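Local coordinates for protein adenosylmethionine-8-amino-7-oxononanoate aminotransferase (Methanocaldococcus jannaschii, PDB 6ZHK) that is a thermostable pyridoxal-phosphate-dependent class-III aminotransferase, a D-amino acid transaminase that may also aminate 8-amino-7-oxononanoate in biotin biosynthesis, at residues G278-F281 / F282-E286; E363-Q366 / P367-K370. All coordinates share one frame; numbering follows the deposited sequence.

Contact 1: G278-F281 / F282-E286; sequences GKMF and FCDNE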
ATOM      1  N   GLY A 278      14.726  20.900   4.778  1.00 23.67           N
ATOM      2  CA  GLY A 278      15.362  21.783   5.743  1.00 21.66           C
ATOM      3  C   GLY A 278      14.374  22.229   6.802  1.00 19.68           C
ATOM      4  O   GLY A 278      14.762  22.743   7.826  1.00 21.76           O
ATOM      5  N   LYS A 279      13.072  22.048   6.532  1.00 20.07           N
ATOM      6  CA  LYS A 279      12.053  22.302   7.541  1.00 19.87           C
ATOM      7  C   LYS A 279      11.365  20.977   7.857  1.00 19.45           C
ATOM      8  O   LYS A 279      11.431  20.083   7.029  1.00 17.25           O
ATOM      9  CB  LYS A 279      10.939  23.115   6.892  1.00 24.07           C
ATOM     10  CG  LYS A 279      11.232  24.587   6.680  1.00 31.61           C
ATOM     11  CD  LYS A 279       9.946  25.213   6.223  1.00 33.81           C
ATOM     12  CE  LYS A 279      10.143  26.391   5.306  1.00 39.72           C
ATOM     13  NZ  LYS A 279       8.958  27.271   5.445  1.00 40.66           N
ATOM     14  N   MET A 280      10.618  20.896   8.975  1.00 17.03           N
ATOM     15  CA  MET A 280       9.966  19.647   9.327  1.00 18.00           C
ATOM     16  C   MET A 280       8.995  19.206   8.206  1.00 18.96           C
ATOM     17  O   MET A 280       8.970  18.020   7.807  1.00 17.76           O
ATOM     18  CB  MET A 280       9.229  19.742  10.659  1.00 17.98           C
ATOM     19  CG  MET A 280       8.752  18.360  11.136  1.00 20.82           C
ATOM     20  SD  MET A 280      10.157  17.177  11.502  1.00 19.69           S
ATOM     21  CE  MET A 280       9.212  15.921  12.371  1.00 17.54           C
ATOM     22  N   PHE A 281       8.161  20.149   7.738  1.00 18.69           N
ATOM     23  CA  PHE A 281       7.244  19.952   6.611  1.00 16.68           C
ATOM     24  C   PHE A 281       7.303  21.217   5.784  1.00 18.76           C
ATOM     25  O   PHE A 281       7.461  22.310   6.354  1.00 17.82           O
ATOM     26  CB  PHE A 281       5.795  19.799   7.097  1.00 17.43           C
ATOM     27  CG  PHE A 281       5.625  18.657   8.059  1.00 15.98           C
ATOM     28  CD1 PHE A 281       5.645  17.348   7.591  1.00 15.71           C
ATOM     29  CD2 PHE A 281       5.495  18.888   9.428  1.00 19.67           C
ATOM     30  CE1 PHE A 281       5.538  16.292   8.495  1.00 17.71           C
ATOM     31  CE2 PHE A 281       5.355  17.840  10.338  1.00 17.88           C
ATOM     32  CZ  PHE A 281       5.397  16.529   9.864  1.00 18.08           C
ATOM     33  N   PHE A 282       7.211  21.059   4.459  1.00 18.47           N
ATOM     34  CA  PHE A 282       7.086  22.231   3.587  1.00 21.91           C
ATOM     35  C   PHE A 282       5.959  23.139   4.058  1.00 20.51           C
ATOM     36  O   PHE A 282       6.115  24.370   4.093  1.00 16.77           O
ATOM     37  CB  PHE A 282       6.963  21.874   2.107  1.00 20.12           C
ATOM     38  CG  PHE A 282       7.079  23.089   1.215  1.00 22.63           C
ATOM     39  CD1 PHE A 282       8.317  23.636   0.908  1.00 24.33           C
ATOM     40  CD2 PHE A 282       5.936  23.747   0.782  1.00 24.91           C
ATOM     41  CE1 PHE A 282       8.405  24.775   0.099  1.00 26.40           C
ATOM     42  CE2 PHE A 282       6.018  24.923   0.033  1.00 32.33           C
ATOM     43  CZ  PHE A 282       7.256  25.412  -0.337  1.00 25.63           C
ATOM     44  N   CYS A 283       4.841  22.523   4.469  1.00 20.61           N
ATOM     45  CA  CYS A 283       3.676  23.312   4.884  1.00 19.97           C
ATOM     46  C   CYS A 283       3.843  24.022   6.240  1.00 18.89           C
ATOM     47  O   CYS A 283       2.934  24.767   6.625  1.00 16.89           O
ATOM     48  CB  CYS A 283       2.397  22.482   4.784  1.00 22.26           C
ATOM     49  SG  CYS A 283       2.329  21.159   5.994  1.00 21.03           S
ATOM     50  N   ASP A 284       5.006  23.869   6.928  1.00 17.16           N
ATOM     51  CA  ASP A 284       5.357  24.699   8.070  1.00 23.41           C
ATOM     52  C   ASP A 284       5.812  26.073   7.570  1.00 22.39           C
ATOM     53  O   ASP A 284       6.984  26.408   7.614  1.00 32.61           O
ATOM     54  CB  ASP A 284       6.547  24.170   8.886  1.00 24.98           C
ATOM     55  CG  ASP A 284       6.205  22.940   9.716  1.00 29.90           C
ATOM     56  OD1 ASP A 284       4.994  22.706   9.976  1.00 30.32           O
ATOM     57  OD2 ASP A 284       7.154  22.236  10.134  1.00 32.48           O
ATOM     58  N   ASN A 285       4.860  26.819   7.084  1.00 25.29           N
ATOM     59  CA  ASN A 285       5.080  28.007   6.284  1.00 23.10           C
ATOM     60  C   ASN A 285       4.070  28.978   6.847  1.00 24.92           C
ATOM     61  O   ASN A 285       2.906  28.611   6.999  1.00 26.18           O
ATOM     62  CB  ASN A 285       4.841  27.632   4.814  1.00 24.01           C
ATOM     63  CG  ASN A 285       4.779  28.805   3.869  1.00 22.97           C
ATOM     64  OD1 ASN A 285       3.958  29.696   4.033  1.00 24.22           O
ATOM     65  ND2 ASN A 285       5.572  28.753   2.828  1.00 24.08           N
ATOM     66  N   GLU A 286       4.524  30.165   7.282  1.00 26.15           N
ATOM     67  CA  GLU A 286       3.571  31.032   7.980  1.00 27.32           C
ATOM     68  C   GLU A 286       2.409  31.414   7.078  1.00 24.14           C
ATOM     69  O   GLU A 286       1.281  31.528   7.539  1.00 22.47           O
ATOM     70  CB  GLU A 286       4.184  32.339   8.523  1.00 36.03           C
ATOM     71  CG  GLU A 286       4.830  32.208   9.902  1.00 41.28           C
ATOM     72  CD  GLU A 286       4.243  31.216  10.906  1.00 46.42           C
ATOM     73  OE1 GLU A 286       3.003  31.299  11.261  1.00 49.18           O
ATOM     74  OE2 GLU A 286       5.030  30.347  11.349  1.00 44.53           O
TER
HETATM   75  O   HOH W   1       8.053  26.326   3.106  1.00 32.31           O
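The F281 ring meets the carboxylate of D284 at its edge: OD1 of D284 lies in the ring plane, 3.9 Å from CD2 of F281, and the two planes stand 82° apart. F274 makes an edge-to-face contact with the same ring. On one face of the F282 ring sits a water, offset toward the rim. The backbone between these groups is a type I beta turn from F281 to D284, closed by the bond from D284 N to F281 O (3.0 Å). D284 also centres an inverse gamma turn, in which N285 N makes a weak bond to C283 O. With CG anti to the carbonyl carbon (chi1 -73°), the D284 carboxylate lies back over the start of the turn, where OD2 accepts a weak bond from F281 N at 3.3 Å. E269 accepts bonds from F282 N and C283 N, while the F281 and C283 side chains reach strand 296-299. N285 is the N-cap of helix 286-291: its OD1 takes L288 N, and its ND2 is held by E252. K279 stretches alongside the turn and gives a hydrogen bond from NZ to D284 O (3.1 Å), arriving 39° out of the carbonyl plane. The lysine, two residues ahead of the turn, thus reaches the carbonyl of its last residue. A second bond from K279 NZ goes to the water (2.7 Å), and that water donates to F282 O at 2.9 Å.

Contact 2: E363-Q366 / P367-K370; sequences ENIQ and PKIK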
ATOM      1  N   GLU A 363      17.035  21.993  13.850  1.00 22.22           N
ATOM      2  CA  GLU A 363      18.060  23.019  14.054  1.00 22.80           C
ATOM      3  C   GLU A 363      19.448  22.479  13.705  1.00 22.10           C
ATOM      4  O   GLU A 363      20.232  23.180  13.051  1.00 23.02           O
ATOM      5  CB  GLU A 363      18.026  23.627  15.456  1.00 29.13           C
ATOM      6  CG  GLU A 363      16.677  24.235  15.799  1.00 36.32           C
ATOM      7  CD  GLU A 363      16.671  25.142  17.026  1.00 44.15           C
ATOM      8  OE1 GLU A 363      16.171  26.282  16.895  1.00 49.56           O
ATOM      9  OE2 GLU A 363      17.124  24.695  18.124  1.00 44.88           O
ATOM     10  N   ASN A 364      19.720  21.203  14.014  1.00 23.06           N
ATOM     11  CA  ASN A 364      21.080  20.656  13.890  1.00 25.76           C
ATOM     12  C   ASN A 364      21.451  20.377  12.442  1.00 27.08           C
ATOM     13  O   ASN A 364      22.625  20.397  12.107  1.00 27.04           O
ATOM     14  CB  ASN A 364      21.405  19.519  14.876  1.00 28.18           C
ATOM     15  CG  ASN A 364      21.300  19.952  16.330  1.00 34.47           C
ATOM     16  OD1 ASN A 364      21.506  21.120  16.663  1.00 40.07           O
ATOM     17  ND2 ASN A 364      20.956  19.049  17.231  1.00 36.18           N
ATOM     18  N   ILE A 365      20.464  20.191  11.542  1.00 24.54           N
ATOM     19  CA  ILE A 365      20.860  19.932  10.165  1.00 22.19           C
ATOM     20  C   ILE A 365      21.178  21.226   9.416  1.00 20.77           C
ATOM     21  O   ILE A 365      21.701  21.166   8.315  1.00 18.72           O
ATOM     22  CB  ILE A 365      19.856  19.076   9.349  1.00 22.47           C
ATOM     23  CG1 ILE A 365      18.544  19.836   9.077  1.00 25.20           C
ATOM     24  CG2 ILE A 365      19.616  17.714  10.009  1.00 25.28           C
ATOM     25  CD1 ILE A 365      17.444  18.970   8.431  1.00 24.86           C
ATOM     26  N   GLN A 366      20.859  22.386   9.978  1.00 18.69           N
ATOM     27  CA  GLN A 366      21.014  23.615   9.217  1.00 22.17           C
ATOM     28  C   GLN A 366      22.469  23.827   8.779  1.00 19.34           C
ATOM     29  O   GLN A 366      22.711  24.103   7.616  1.00 18.78           O
ATOM     30  CB  GLN A 366      20.467  24.872   9.931  1.00 19.69           C
ATOM     31  CG  GLN A 366      18.943  24.924  10.147  1.00 20.15           C
ATOM     32  CD  GLN A 366      18.044  24.580   8.976  1.00 21.64           C
ATOM     33  OE1 GLN A 366      18.134  25.152   7.886  1.00 21.64           O
ATOM     34  NE2 GLN A 366      17.209  23.574   9.175  1.00 19.98           N
ATOM     35  N   PRO A 367      23.508  23.800   9.633  1.00 24.66           N
ATOM     36  CA  PRO A 367      24.863  23.979   9.086  1.00 24.20           C
ATOM     37  C   PRO A 367      25.272  22.873   8.114  1.00 20.21           C
ATOM     38  O   PRO A 367      26.124  23.085   7.256  1.00 19.65           O
ATOM     39  CB  PRO A 367      25.765  23.929  10.334  1.00 28.07           C
ATOM     40  CG  PRO A 367      24.912  23.365  11.469  1.00 28.27           C
ATOM     41  CD  PRO A 367      23.468  23.661  11.111  1.00 26.44           C
ATOM     42  N   LYS A 368      24.676  21.670   8.236  1.00 17.48           N
ATOM     43  CA  LYS A 368      25.067  20.611   7.315  1.00 18.90           C
ATOM     44  C   LYS A 368      24.506  20.855   5.920  1.00 18.53           C
ATOM     45  O   LYS A 368      25.170  20.597   4.905  1.00 17.96           O
ATOM     46  CB  LYS A 368      24.642  19.231   7.856  1.00 18.07           C
ATOM     47  CG  LYS A 368      25.126  18.923   9.275  1.00 20.07           C
ATOM     48  CD  LYS A 368      25.172  17.405   9.455  1.00 21.31           C
ATOM     49  CE  LYS A 368      23.820  16.855   9.862  1.00 19.01           C
ATOM     50  NZ  LYS A 368      23.899  15.410  10.227  1.00 20.96           N
ATOM     51  N   ILE A 369      23.261  21.350   5.863  1.00 18.99           N
ATOM     52  CA  ILE A 369      22.715  21.711   4.550  1.00 18.63           C
ATOM     53  C   ILE A 369      23.522  22.846   3.911  1.00 19.94           C
ATOM     54  O   ILE A 369      23.772  22.854   2.700  1.00 19.52           O
ATOM     55  CB  ILE A 369      21.222  22.083   4.705  1.00 20.94           C
ATOM     56  CG1 ILE A 369      20.388  20.830   4.990  1.00 19.38           C
ATOM     57  CG2 ILE A 369      20.687  22.847   3.499  1.00 19.92           C
ATOM     58  CD1 ILE A 369      19.024  21.131   5.595  1.00 17.30           C
ATOM     59  N   LYS A 370      23.857  23.871   4.716  1.00 22.41           N
ATOM     60  CA  LYS A 370      24.649  24.986   4.211  1.00 24.06           C
ATOM     61  C   LYS A 370      25.987  24.479   3.661  1.00 20.90           C
ATOM     62  O   LYS A 370      26.414  24.866   2.579  1.00 22.39           O
ATOM     63  CB  LYS A 370      24.888  25.981   5.352  1.00 25.70           C
ATOM     64  CG  LYS A 370      24.328  27.389   5.196  1.00 39.58           C
ATOM     65  CD  LYS A 370      23.791  27.887   6.533  1.00 36.27           C
ATOM     66  CE  LYS A 370      22.776  28.993   6.398  1.00 41.99           C
ATOM     67  NZ  LYS A 370      21.755  28.840   7.458  1.00 49.35           N
TER
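I365 and I369 make the main apolar contact, with their side chains passing at a slant: CG1 of I365 comes within 3.7 Å of CD1 of I369, and CD1 of I365 is 3.9 Å from that same methyl. Torsion explains the meeting, because CG1 of I365 sits between the backbone N and the carbonyl carbon (chi1 69°). F393, from a loop, touches both isoleucines and the side chain of K368. Among the backbone bonds, I369 N donates to I365 O at 2.9 Å with an N-H...O angle of 164°, and K370 N donates to Q366 O at 3.1 Å and 171°. This i to i+4 pattern marks the opening turn of alpha-helix 366-376, which comes after the short helix 361-364. A proline, P367, falls in this first turn. Having no N-H, it cannot bond to E363 O; its CD stands 3.8 Å from that oxygen, which instead accepts Q366 N at 3.2 Å. CD of P367 also lies 3.5 Å from N364 O, so the ring fits against carbonyls of the preceding turn. Three polar ends, of K368, E363 and Q366, bond outside the two segments. K368 NZ is gripped by two backbone carbonyls, L443 O and I445 O, and E363 OE2 accepts a bond from N360 ND2. The Q366 side chain bends at chi2, and its NE2 donates back to I362 O.

In the fold
Contact 1 precedes contact 2 along the chain, and their centres are 15 Å apart, yet they touch directly. Q366 NE2 probably donates a hydrogen bond to G278 O at 2.9 Å, and I369 CD1 packs on G278 CA at 3.7 Å, so residues 278-281 meet the start of helix 366-376. Contact 1 is the one nearer the predicted active site: the F282 side chain is about 10 Å from that of D268, a predicted pyridoxal phosphate ligand, and the F281 side chain about 11 Å from that of K301, the predicted cofactor lysine, which carries no cofactor here. A bound magnesium ion lies about 8 Å from the F281 side chain. Contact 2 is remote from these sites.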